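Local coordinates for orotidine 5'-phosphate decarboxylase (Streptomyces avermitilis, PDB 3V75), which probably catalyses the decarboxylation of orotidine 5'-phosphate to UMP, the last step of de novo UMP biosynthesis, at residues A[237-242]-A[256-261]; A[202-207]-A[217-222]; A[252-257]-A[292-297]; A[33-38]-A[264-269]; A[195-200]-A[229-234]. All blocks are in the same frame, centred on the assembly; numbering follows the deposited sequence. Where two conformers were deposited one is given.

Interaction 1: A[237-242]-A[256-261]; sequences GPLLAP and GVFGAA
Leu239 drives one methyl into a notch on the 256-261 side, and Ala241 rests on the ring that forms part of that notch. The methyl is CD1, which meets Ala261 CB at 3.9 Å and Phe258 CD2 at 4.2 Å, one partner a small methyl bump and the other a ring carbon. Two residues further along the strand, Ala241 CB sits 3.7 Å from Phe258 CZ; both strand side chains approach the ring obliquely. Phe258 presents its far end to the strand because CG stands anti to the carbonyl carbon (chi1 -72°), and Val257 CG1 lies over one face of the ring, toward its rim. The turn between Phe258 and Ala261 is made at Gly259, whose positive phi ends helix 254-258 and brings Ala261 round beside Phe258; a weak bond from Ala261 N to Phe258 O, 3.3 Å, spans it. This is the inward packing of a helix on its own strand in a beta-alpha-beta unit of the TIM barrel, strand 239-241, helix 254-258, strand 265-269. Val265, Val221 and Leu233 also touch the Phe258 ring. With no hydrogen bond or charge crossing the interface, its cohesion rests on buried hydrocarbon surface and shape fit.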
# COMPACT_ATOMS: atom_id res chain seq x y z
N GLY A 237 -22.61 5.46 -0.06
CA GLY A 237 -21.61 4.75 0.71
C GLY A 237 -20.92 5.69 1.67
O GLY A 237 -21.08 6.92 1.58
N PRO A 238 -20.20 5.13 2.63
CA PRO A 238 -19.63 5.95 3.71
C PRO A 238 -18.46 6.80 3.19
O PRO A 238 -17.72 6.40 2.25
CB PRO A 238 -19.15 4.92 4.73
CG PRO A 238 -18.89 3.65 3.91
CD PRO A 238 -19.96 3.68 2.81
N LEU A 239 -18.26 7.97 3.81
CA LEU A 239 -17.16 8.85 3.41
C LEU A 239 -16.23 8.96 4.62
O LEU A 239 -16.59 9.60 5.62
CB LEU A 239 -17.72 10.23 3.06
CG LEU A 239 -18.82 10.25 1.98
CD1 LEU A 239 -19.38 11.66 1.85
CD2 LEU A 239 -18.23 9.80 0.63
N LEU A 240 -15.08 8.31 4.56
CA LEU A 240 -14.14 8.37 5.67
C LEU A 240 -13.45 9.71 5.59
O LEU A 240 -12.82 10.04 4.56
CB LEU A 240 -13.13 7.24 5.57
CG LEU A 240 -11.98 7.23 6.57
CD1 LEU A 240 -12.53 7.00 7.99
CD2 LEU A 240 -10.98 6.13 6.18
N ALA A 241 -13.59 10.51 6.64
CA ALA A 241 -13.13 11.89 6.58
C ALA A 241 -12.05 12.12 7.61
O ALA A 241 -12.36 12.44 8.76
CB ALA A 241 -14.30 12.85 6.78
N PRO A 242 -10.79 12.00 7.22
CA PRO A 242 -9.73 12.37 8.16
C PRO A 242 -9.67 13.91 8.36
O PRO A 242 -10.16 14.74 7.51
CB PRO A 242 -8.45 11.85 7.49
CG PRO A 242 -8.81 11.58 6.06
CD PRO A 242 -10.30 11.55 5.91
N GLY A 256 -21.71 21.89 6.90
CA GLY A 256 -21.40 22.82 5.82
C GLY A 256 -20.38 22.26 4.83
O GLY A 256 -20.44 22.56 3.64
N VAL A 257 -19.43 21.47 5.33
CA VAL A 257 -18.38 20.91 4.45
C VAL A 257 -18.97 19.82 3.52
O VAL A 257 -18.74 19.85 2.29
CB VAL A 257 -17.20 20.31 5.30
CG1 VAL A 257 -16.20 19.55 4.40
CG2 VAL A 257 -16.47 21.40 6.04
N PHE A 258 -19.78 18.93 4.08
CA PHE A 258 -20.27 17.75 3.36
C PHE A 258 -21.68 17.85 2.80
O PHE A 258 -22.10 16.97 2.03
CB PHE A 258 -20.12 16.51 4.22
CG PHE A 258 -18.70 16.07 4.39
CD1 PHE A 258 -17.97 16.42 5.53
CD2 PHE A 258 -18.08 15.32 3.39
CE1 PHE A 258 -16.65 16.02 5.66
CE2 PHE A 258 -16.76 14.92 3.52
CZ PHE A 258 -16.04 15.26 4.64
N GLY A 259 -22.44 18.90 3.15
CA GLY A 259 -23.81 18.99 2.64
C GLY A 259 -24.69 17.85 3.13
O GLY A 259 -24.46 17.28 4.21
N ALA A 260 -25.65 17.44 2.29
CA ALA A 260 -26.56 16.36 2.64
C ALA A 260 -25.81 15.05 2.89
O ALA A 260 -26.24 14.22 3.70
CB ALA A 260 -27.60 16.17 1.56
N ALA A 261 -24.66 14.89 2.25
CA ALA A 261 -23.89 13.68 2.45
C ALA A 261 -23.26 13.55 3.84
O ALA A 261 -22.65 12.51 4.16
CB ALA A 261 -22.80 13.56 1.39

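Interaction 2: A[202-207]-A[217-222]; sequences AHLAAE and FGAVVG
The carboxylate of Glu207, a residue that lays its CG against Phe217, is gripped from outside the two segments: OE1 hydrogen-bonds with the hydroxyl of Tyr154 and OE2 forms a salt bridge with Arg165. These two anchors fix the polar end, while the aliphatic part serves as packing material, CG lying 3.6 Å from Phe217 CD2. A bend at chi2 (72°) separates the two roles, and the carboxylate plane is inclined 68° to the ring. Leu204, one helical turn back, sets its two methyls side by side over Gly218 O. CD1 reaches along the strand to Ala219 CB at 3.7 Å and lies 3.4 Å from Gly218 O, whereas CD2 comes down on Phe217 CB at 3.9 Å. Cutting Leu204 back to an alanine would probably open a gap above Gly218 and strip Ala219 CB of its hydrophobic partner from the helix. Helix 196-207 runs nearly antiparallel to strand 217-221, at 158° with 8.1 Å between the axes of the segments, as expected for the returning helix of a beta-alpha-beta unit in a TIM barrel. Val173 of strand 170-176 also touches Leu204, and helix 158-167 packs on Phe217 through Val161 and Ala164.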
# COMPACT_ATOMS: atom_id res chain seq x y z
N ALA A 202 -18.03 8.06 -8.94
CA ALA A 202 -19.06 7.47 -9.79
C ALA A 202 -19.00 5.93 -9.77
O ALA A 202 -20.06 5.26 -9.78
CB ALA A 202 -18.97 7.98 -11.23
N HIS A 203 -17.80 5.36 -9.78
CA HIS A 203 -17.68 3.90 -9.68
C HIS A 203 -18.31 3.42 -8.37
O HIS A 203 -19.00 2.38 -8.33
CB HIS A 203 -16.21 3.46 -9.66
CG HIS A 203 -15.56 3.41 -11.00
ND1 HIS A 203 -16.02 2.62 -12.03
CD2 HIS A 203 -14.42 4.00 -11.46
CE1 HIS A 203 -15.21 2.73 -13.07
NE2 HIS A 203 -14.23 3.55 -12.75
N LEU A 204 -18.04 4.14 -7.28
CA LEU A 204 -18.58 3.75 -5.98
C LEU A 204 -20.11 3.87 -5.96
O LEU A 204 -20.79 2.98 -5.39
CB LEU A 204 -17.97 4.58 -4.86
CG LEU A 204 -16.48 4.30 -4.65
CD1 LEU A 204 -15.89 5.44 -3.81
CD2 LEU A 204 -16.23 2.94 -3.97
N ALA A 205 -20.66 4.94 -6.55
CA ALA A 205 -22.11 5.09 -6.60
C ALA A 205 -22.72 3.89 -7.32
O ALA A 205 -23.75 3.32 -6.88
CB ALA A 205 -22.52 6.39 -7.27
N ALA A 206 -22.07 3.46 -8.40
CA ALA A 206 -22.58 2.30 -9.14
C ALA A 206 -22.45 1.04 -8.29
O ALA A 206 -23.35 0.19 -8.28
CB ALA A 206 -21.87 2.13 -10.47
N GLU A 207 -21.35 0.93 -7.55
CA GLU A 207 -21.11 -0.24 -6.70
C GLU A 207 -22.17 -0.41 -5.63
O GLU A 207 -22.51 -1.52 -5.23
CB GLU A 207 -19.73 -0.14 -6.04
CG GLU A 207 -19.20 -1.47 -5.59
CD GLU A 207 -18.79 -2.34 -6.78
OE1 GLU A 207 -17.86 -1.95 -7.54
OE2 GLU A 207 -19.38 -3.42 -6.96
N PHE A 217 -19.25 0.31 0.08
CA PHE A 217 -18.07 0.76 -0.65
C PHE A 217 -17.97 2.27 -0.59
O PHE A 217 -18.76 2.99 -1.18
CB PHE A 217 -18.07 0.14 -2.07
CG PHE A 217 -18.08 -1.37 -1.99
CD1 PHE A 217 -16.92 -2.05 -1.65
CD2 PHE A 217 -19.26 -2.08 -2.07
CE1 PHE A 217 -16.93 -3.45 -1.45
CE2 PHE A 217 -19.28 -3.48 -1.89
CZ PHE A 217 -18.11 -4.15 -1.58
N GLY A 218 -17.01 2.72 0.21
CA GLY A 218 -16.91 4.15 0.53
C GLY A 218 -15.70 4.78 -0.08
O GLY A 218 -14.91 4.13 -0.78
N ALA A 219 -15.56 6.09 0.17
CA ALA A 219 -14.44 6.89 -0.33
C ALA A 219 -13.73 7.57 0.85
O ALA A 219 -14.38 7.91 1.84
CB ALA A 219 -14.94 7.98 -1.29
N VAL A 220 -12.43 7.82 0.70
CA VAL A 220 -11.72 8.70 1.61
C VAL A 220 -11.82 10.12 1.02
O VAL A 220 -11.43 10.36 -0.14
CB VAL A 220 -10.25 8.29 1.78
CG1 VAL A 220 -9.56 9.27 2.76
CG2 VAL A 220 -10.18 6.82 2.28
N VAL A 221 -12.38 11.05 1.81
CA VAL A 221 -12.62 12.44 1.38
C VAL A 221 -12.22 13.32 2.56
O VAL A 221 -12.86 13.29 3.62
CB VAL A 221 -14.10 12.68 1.07
CG1 VAL A 221 -14.34 14.12 0.59
CG2 VAL A 221 -14.56 11.71 -0.03
N GLY A 222 -11.15 14.08 2.39
CA GLY A 222 -10.61 14.90 3.47
C GLY A 222 -11.55 16.01 3.90
O GLY A 222 -12.06 16.77 3.05

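Interaction 3: A[252-257]-A[292-297]; sequences ADLPGV and EEIRAA
Pro255 and Ala297 meet with the proline ring laid along the backbone end of the alanine: ring atom CG is 3.5 Å from Ala297 O, and CD is 4.0 Å from Ala297 CB. The same methyl approaches the main chain on the other segment, where Ala252 CA stands 4.0 Å away. Ala252 turns its own CB away, so it offers backbone and not side chain, which helps the chains come as near as 5.2 Å between Ala252 CA and Ala297 CA. A second, deeper pair lies beside this one. Leu254 points its CB toward helix 280-299 and touches the branch methyl of Ile294, CD1 to CG2, at 4.2 Å. Both reach Pro267 on strand 265-269, a shared apolar floor; Pro251 packs on Ile294. The contact thus joins the beginning of helix 254-258 to the late part of helix 280-299, two helices on the outer layer of the TIM barrel that flank the last strand in sequence. Pro255 has no backbone N-H to donate, which costs little so early in a helix. Across the interface no hydrogen bond or salt bridge is made, implying a modest, partly buried hydrophobic join in which small residues permit close approach.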
# COMPACT_ATOMS: atom_id res chain seq x y z
N ALA A 252 -18.81 21.07 14.38
CA ALA A 252 -19.87 21.98 13.94
C ALA A 252 -19.77 22.36 12.46
O ALA A 252 -20.76 22.79 11.87
CB ALA A 252 -19.90 23.24 14.83
N ASP A 253 -18.57 22.24 11.88
CA ASP A 253 -18.33 22.61 10.48
C ASP A 253 -18.74 21.51 9.51
O ASP A 253 -18.84 21.78 8.31
CB ASP A 253 -16.83 22.82 10.21
CG ASP A 253 -16.22 23.93 11.08
OD1 ASP A 253 -16.89 24.96 11.32
OD2 ASP A 253 -15.06 23.75 11.54
N LEU A 254 -18.92 20.28 10.00
CA LEU A 254 -19.09 19.15 9.06
C LEU A 254 -20.32 19.24 8.14
O LEU A 254 -20.22 18.93 6.95
CB LEU A 254 -19.03 17.79 9.77
CG LEU A 254 -17.75 17.59 10.57
CD1 LEU A 254 -17.74 16.23 11.23
CD2 LEU A 254 -16.48 17.81 9.66
N PRO A 255 -21.48 19.64 8.69
CA PRO A 255 -22.61 19.78 7.77
C PRO A 255 -22.36 20.76 6.63
O PRO A 255 -22.76 20.49 5.49
CB PRO A 255 -23.76 20.23 8.70
CG PRO A 255 -23.41 19.57 9.99
CD PRO A 255 -21.91 19.68 10.10
N GLY A 256 -21.71 21.89 6.90
CA GLY A 256 -21.40 22.82 5.82
C GLY A 256 -20.38 22.26 4.83
O GLY A 256 -20.44 22.56 3.64
N VAL A 257 -19.43 21.47 5.33
CA VAL A 257 -18.38 20.91 4.45
C VAL A 257 -18.97 19.82 3.52
O VAL A 257 -18.74 19.85 2.29
CB VAL A 257 -17.20 20.31 5.30
CG1 VAL A 257 -16.20 19.55 4.40
CG2 VAL A 257 -16.47 21.40 6.04
N GLU A 292 -20.59 13.36 20.50
CA GLU A 292 -21.80 14.12 20.79
C GLU A 292 -21.88 15.40 19.99
O GLU A 292 -22.97 15.79 19.52
CB GLU A 292 -21.90 14.45 22.28
CG GLU A 292 -23.09 15.31 22.60
CD GLU A 292 -24.45 14.74 22.04
OE1 GLU A 292 -25.35 15.53 21.65
OE2 GLU A 292 -24.61 13.48 21.97
N GLU A 293 -20.75 16.09 19.84
CA GLU A 293 -20.78 17.33 19.06
C GLU A 293 -21.10 17.08 17.60
O GLU A 293 -21.81 17.87 16.96
CB GLU A 293 -19.44 18.04 19.14
CG GLU A 293 -19.20 18.63 20.51
CD GLU A 293 -17.79 19.27 20.60
OE1 GLU A 293 -16.92 19.10 19.70
OE2 GLU A 293 -17.55 19.90 21.64
N ILE A 294 -20.55 15.99 17.05
CA ILE A 294 -20.85 15.65 15.67
C ILE A 294 -22.32 15.24 15.54
O ILE A 294 -23.02 15.73 14.65
CB ILE A 294 -19.94 14.53 15.17
CG1 ILE A 294 -18.48 15.00 15.20
CG2 ILE A 294 -20.37 14.10 13.75
CD1 ILE A 294 -17.45 13.88 15.02
N ARG A 295 -22.81 14.39 16.46
CA ARG A 295 -24.22 14.00 16.46
C ARG A 295 -25.12 15.22 16.45
O ARG A 295 -26.07 15.31 15.67
CB ARG A 295 -24.54 13.11 17.69
CG ARG A 295 -25.91 12.41 17.66
CD ARG A 295 -26.53 12.31 19.06
NE ARG A 295 -26.69 13.67 19.60
CZ ARG A 295 -27.72 14.49 19.35
NH1 ARG A 295 -28.78 14.09 18.63
NH2 ARG A 295 -27.69 15.70 19.87
N ALA A 296 -24.82 16.18 17.32
CA ALA A 296 -25.63 17.39 17.44
C ALA A 296 -25.56 18.24 16.16
O ALA A 296 -26.57 18.80 15.70
CB ALA A 296 -25.19 18.20 18.61
N ALA A 297 -24.37 18.35 15.57
CA ALA A 297 -24.25 19.17 14.36
C ALA A 297 -25.08 18.57 13.23
O ALA A 297 -25.78 19.30 12.50
CB ALA A 297 -22.79 19.31 13.94

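Interaction 4: A[33-38]-A[264-269]; sequences RAMDDR and NVVPNV
Met35 reaches strand 265-269 by a straight middle and a turned end: chi1 of -70° sets CG anti to the carbonyl carbon, chi2 of -161° carries the chain straight outward, and chi3 of -65° bends the terminal methyl over the backbone of Val265. The residue is selenomethionine, and its selenium does most of the touching. SE lies 3.5 Å from Val265 O, with CE at 3.6 Å from the same oxygen, so SE and CE both lie against this carbonyl oxygen, without a hydrogen bond. SE then meets Val266 both at the main chain, CA at 4.1 Å, and at the side chain, CG2 at 4.2 Å, and finishes against the ring of Pro267, CD at 4.3 Å. Helix 27-38 precedes the first barrel strand, 42-45, while 265-269 is the eighth and last; Pro267 and Cys42 are joined by a backbone hydrogen bond where the TIM barrel closes. Between 33-38 and 264-269, Met35 is the one helix residue in contact, and the segment axes stay 10.8 Å apart at their closest. The C-terminal end of that helix is tied elsewhere, since Arg38 hydrogen-bonds through NH1 to Gly76 O and Val79 O and through NH2 to Ala110 O.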
# COMPACT_ATOMS: atom_id res chain seq x y z
N ARG A 33 -25.66 1.33 11.64
CA ARG A 33 -26.17 0.99 12.98
C ARG A 33 -25.18 1.38 14.08
O ARG A 33 -25.60 1.90 15.14
CB ARG A 33 -26.54 -0.51 13.03
CG ARG A 33 -26.93 -1.06 14.39
CD ARG A 33 -27.72 -2.41 14.28
NE ARG A 33 -28.33 -2.59 12.94
CZ ARG A 33 -27.77 -3.33 11.97
NH1 ARG A 33 -26.61 -3.95 12.22
NH2 ARG A 33 -28.36 -3.46 10.76
N ALA A 34 -23.88 1.15 13.87
CA ALA A 34 -22.88 1.42 14.89
C ALA A 34 -22.81 2.93 15.18
O ALA A 34 -22.72 3.34 16.35
CB ALA A 34 -21.52 0.93 14.44
N MSE A 35 -22.82 3.75 14.13
CA MSE A 35 -22.78 5.19 14.35
C MSE A 35 -24.04 5.67 15.03
O MSE A 35 -23.96 6.61 15.84
CB MSE A 35 -22.49 5.96 13.05
CG MSE A 35 -21.03 5.73 12.56
SE MSE A 35 -20.41 7.04 11.34
CE MSE A 35 -21.62 6.67 9.92
N ASP A 36 -25.20 5.06 14.75
CA ASP A 36 -26.43 5.45 15.46
C ASP A 36 -26.31 5.07 16.95
O ASP A 36 -26.71 5.83 17.85
CB ASP A 36 -27.68 4.71 14.92
CG ASP A 36 -28.12 5.16 13.50
OD1 ASP A 36 -27.78 6.27 13.05
OD2 ASP A 36 -28.85 4.34 12.83
N ASP A 37 -25.81 3.86 17.22
CA ASP A 37 -25.81 3.30 18.58
C ASP A 37 -24.73 3.95 19.45
O ASP A 37 -25.00 4.31 20.59
CB ASP A 37 -25.54 1.78 18.55
CG ASP A 37 -26.72 0.96 18.02
OD1 ASP A 37 -27.84 1.47 17.88
OD2 ASP A 37 -26.48 -0.23 17.70
N ARG A 38 -23.51 4.07 18.95
CA ARG A 38 -22.40 4.55 19.75
C ARG A 38 -22.01 5.99 19.45
O ARG A 38 -21.18 6.56 20.17
CB ARG A 38 -21.17 3.65 19.54
CG ARG A 38 -21.36 2.25 20.08
CD ARG A 38 -20.07 1.48 19.99
NE ARG A 38 -20.18 0.17 20.65
CZ ARG A 38 -19.13 -0.61 20.91
NH1 ARG A 38 -17.90 -0.22 20.57
NH2 ARG A 38 -19.32 -1.79 21.53
N ASN A 264 -23.58 10.40 5.84
CA ASN A 264 -22.79 9.22 5.47
C ASN A 264 -21.31 9.34 5.83
O ASN A 264 -20.52 8.46 5.50
CB ASN A 264 -22.92 8.96 3.96
CG ASN A 264 -24.33 8.54 3.56
OD1 ASN A 264 -25.15 8.19 4.43
ND2 ASN A 264 -24.61 8.53 2.25
N VAL A 265 -20.93 10.41 6.52
CA VAL A 265 -19.54 10.63 6.88
C VAL A 265 -19.17 9.78 8.09
O VAL A 265 -19.92 9.72 9.08
CB VAL A 265 -19.26 12.14 7.15
CG1 VAL A 265 -17.88 12.34 7.77
CG2 VAL A 265 -19.38 12.91 5.86
N VAL A 266 -17.98 9.18 8.02
CA VAL A 266 -17.33 8.53 9.14
C VAL A 266 -16.22 9.49 9.54
O VAL A 266 -15.15 9.53 8.92
CB VAL A 266 -16.70 7.17 8.71
CG1 VAL A 266 -15.99 6.53 9.91
CG2 VAL A 266 -17.79 6.26 8.15
N PRO A 267 -16.47 10.31 10.58
CA PRO A 267 -15.49 11.36 10.91
C PRO A 267 -14.36 10.75 11.72
O PRO A 267 -14.59 10.17 12.78
CB PRO A 267 -16.30 12.34 11.80
CG PRO A 267 -17.76 11.80 11.76
CD PRO A 267 -17.64 10.34 11.46
N ASN A 268 -13.13 10.86 11.23
CA ASN A 268 -12.01 10.27 11.92
C ASN A 268 -11.23 11.34 12.69
O ASN A 268 -10.75 12.32 12.11
CB ASN A 268 -11.07 9.59 10.90
CG ASN A 268 -9.85 9.01 11.57
OD1 ASN A 268 -8.79 9.67 11.66
ND2 ASN A 268 -10.00 7.82 12.11
N VAL A 269 -11.11 11.13 14.01
CA VAL A 269 -10.30 11.99 14.87
C VAL A 269 -9.06 11.20 15.32
O VAL A 269 -9.20 10.05 15.76
CB VAL A 269 -11.10 12.39 16.14
CG1 VAL A 269 -10.27 13.32 17.03
CG2 VAL A 269 -12.46 13.04 15.79

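Interaction 5: A[195-200]-A[229-234]; sequences DVAATM and SSYDLD
The N-cap of helix 196-207 forms one side of this contact, and a tyrosine from the loop between strands 217-221 and 239-241 locks onto the capping residue. Asp195 divides its two oxygens. OD1 accepts from Ala198 N at 2.8 Å, a nearly straight capping bond with an N-H...O angle of 164°, while OD2 receives the hydroxyl of Tyr231, OH to OD2 2.6 Å, on its syn lone pair. A chi1 of 65° puts the carboxylate back over the first turn, where it can do both. Carboxylate and ring lie almost in one plane, 18° apart, so the acid faces the ring edge and OD1 comes within 3.3 Å of Tyr231 CE1. Ala197 CB also packs obliquely on the ring, 3.8 Å from CE1, and Ala198 CB reaches CD1. The helix start is further secured by Asp195 O, which accepts from Thr199 N at 2.9 Å and from Thr199 OG1 at 2.8 Å. On another side of this turn, Tyr151 of the second subunit packs on Val196. Putting an alanine at Asp195 would probably leave Ala198 N without its cap and the Tyr231 hydroxyl without this acceptor, leaving packing to hold the ring. Two donors and the positive end of the helix dipole converge on this carboxylate, which would be expected to favour its charged form.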
# COMPACT_ATOMS: atom_id res chain seq x y z
N ASP A 195 -12.80 14.20 -13.67
CA ASP A 195 -11.46 13.98 -13.15
C ASP A 195 -11.35 12.63 -12.47
O ASP A 195 -12.34 11.88 -12.38
CB ASP A 195 -10.90 15.14 -12.29
CG ASP A 195 -11.65 15.36 -11.01
OD1 ASP A 195 -12.46 14.51 -10.56
OD2 ASP A 195 -11.40 16.46 -10.39
N VAL A 196 -10.14 12.29 -12.02
CA VAL A 196 -9.89 11.00 -11.40
C VAL A 196 -10.77 10.80 -10.18
O VAL A 196 -11.39 9.74 -10.01
CB VAL A 196 -8.40 10.85 -11.09
CG1 VAL A 196 -8.17 9.69 -10.11
CG2 VAL A 196 -7.63 10.65 -12.41
N ALA A 197 -10.85 11.82 -9.31
CA ALA A 197 -11.68 11.68 -8.11
C ALA A 197 -13.14 11.44 -8.46
O ALA A 197 -13.79 10.57 -7.85
CB ALA A 197 -11.56 12.94 -7.22
N ALA A 198 -13.66 12.24 -9.38
CA ALA A 198 -15.07 12.11 -9.76
C ALA A 198 -15.34 10.71 -10.36
O ALA A 198 -16.44 10.16 -10.22
CB ALA A 198 -15.48 13.21 -10.74
N THR A 199 -14.35 10.19 -11.07
CA THR A 199 -14.46 8.88 -11.69
C THR A 199 -14.58 7.84 -10.59
O THR A 199 -15.44 6.94 -10.67
CB THR A 199 -13.21 8.62 -12.57
OG1 THR A 199 -13.22 9.58 -13.63
CG2 THR A 199 -13.25 7.20 -13.18
N MSE A 200 -13.75 7.95 -9.55
CA MSE A 200 -13.83 6.99 -8.45
C MSE A 200 -15.18 7.09 -7.73
O MSE A 200 -15.79 6.07 -7.38
CB MSE A 200 -12.68 7.19 -7.44
CG MSE A 200 -11.31 7.03 -8.06
SE MSE A 200 -11.14 5.32 -9.00
CE MSE A 200 -9.52 5.77 -10.02
N SER A 229 -17.70 20.94 -2.89
CA SER A 229 -18.95 21.28 -3.56
C SER A 229 -18.88 20.99 -5.08
O SER A 229 -19.91 21.02 -5.75
CB SER A 229 -19.34 22.76 -3.32
OG SER A 229 -18.31 23.60 -3.81
N SER A 230 -17.67 20.76 -5.60
CA SER A 230 -17.48 20.45 -7.00
C SER A 230 -17.63 18.96 -7.27
O SER A 230 -17.56 18.54 -8.44
CB SER A 230 -16.09 20.89 -7.46
OG SER A 230 -16.03 22.31 -7.46
N TYR A 231 -17.87 18.17 -6.24
CA TYR A 231 -17.98 16.70 -6.36
C TYR A 231 -19.34 16.22 -5.91
O TYR A 231 -19.93 16.79 -4.97
CB TYR A 231 -16.87 16.01 -5.57
CG TYR A 231 -15.55 16.33 -6.18
CD1 TYR A 231 -15.08 15.59 -7.29
CD2 TYR A 231 -14.79 17.43 -5.74
CE1 TYR A 231 -13.87 15.93 -7.91
CE2 TYR A 231 -13.58 17.78 -6.37
CZ TYR A 231 -13.12 17.01 -7.44
OH TYR A 231 -11.93 17.35 -8.03
N ASP A 232 -19.84 15.18 -6.56
CA ASP A 232 -21.08 14.52 -6.14
C ASP A 232 -20.74 13.44 -5.12
O ASP A 232 -20.29 12.34 -5.45
CB ASP A 232 -21.78 13.89 -7.34
CG ASP A 232 -23.11 13.29 -6.97
OD1 ASP A 232 -23.50 13.32 -5.79
OD2 ASP A 232 -23.78 12.75 -7.90
N LEU A 233 -20.93 13.78 -3.85
CA LEU A 233 -20.60 12.86 -2.76
C LEU A 233 -21.77 11.93 -2.40
O LEU A 233 -21.64 11.13 -1.46
CB LEU A 233 -20.14 13.66 -1.52
CG LEU A 233 -18.91 14.53 -1.75
CD1 LEU A 233 -18.55 15.29 -0.42
CD2 LEU A 233 -17.75 13.71 -2.25
N ASP A 234 -22.88 12.04 -3.14
CA ASP A 234 -24.09 11.21 -3.00
C ASP A 234 -23.76 9.84 -3.59
O ASP A 234 -24.30 9.54 -4.67
CB ASP A 234 -25.25 11.80 -3.86
CG ASP A 234 -26.63 11.16 -3.54
OD1 ASP A 234 -26.68 10.26 -2.69
OD2 ASP A 234 -27.66 11.58 -4.16

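All five contacts belong to one eight-stranded TIM barrel. Interactions 1, 2 and 4 each reach its sheet, on neighbouring strands 217-221, 239-241 and 265-269; backbone bonds such as Leu240 N to Ala219 O and Leu239 O to Val266 N tie interaction 1 to the other two, whose centres lie 11 Å away on either count. Interactions 2 and 5 share helix 196-207, with centres 9 Å apart, and interactions 1 and 3 share helix 254-258. Leu233, from the loop of interaction 5, packs on Phe258 of interaction 1. Along the chain, interaction 2 nests inside 5, and interaction 4 encloses 5, 2 and 1 while crossing 3, so the N-terminal helix and the eighth strand bracket the other seven strands along the chain.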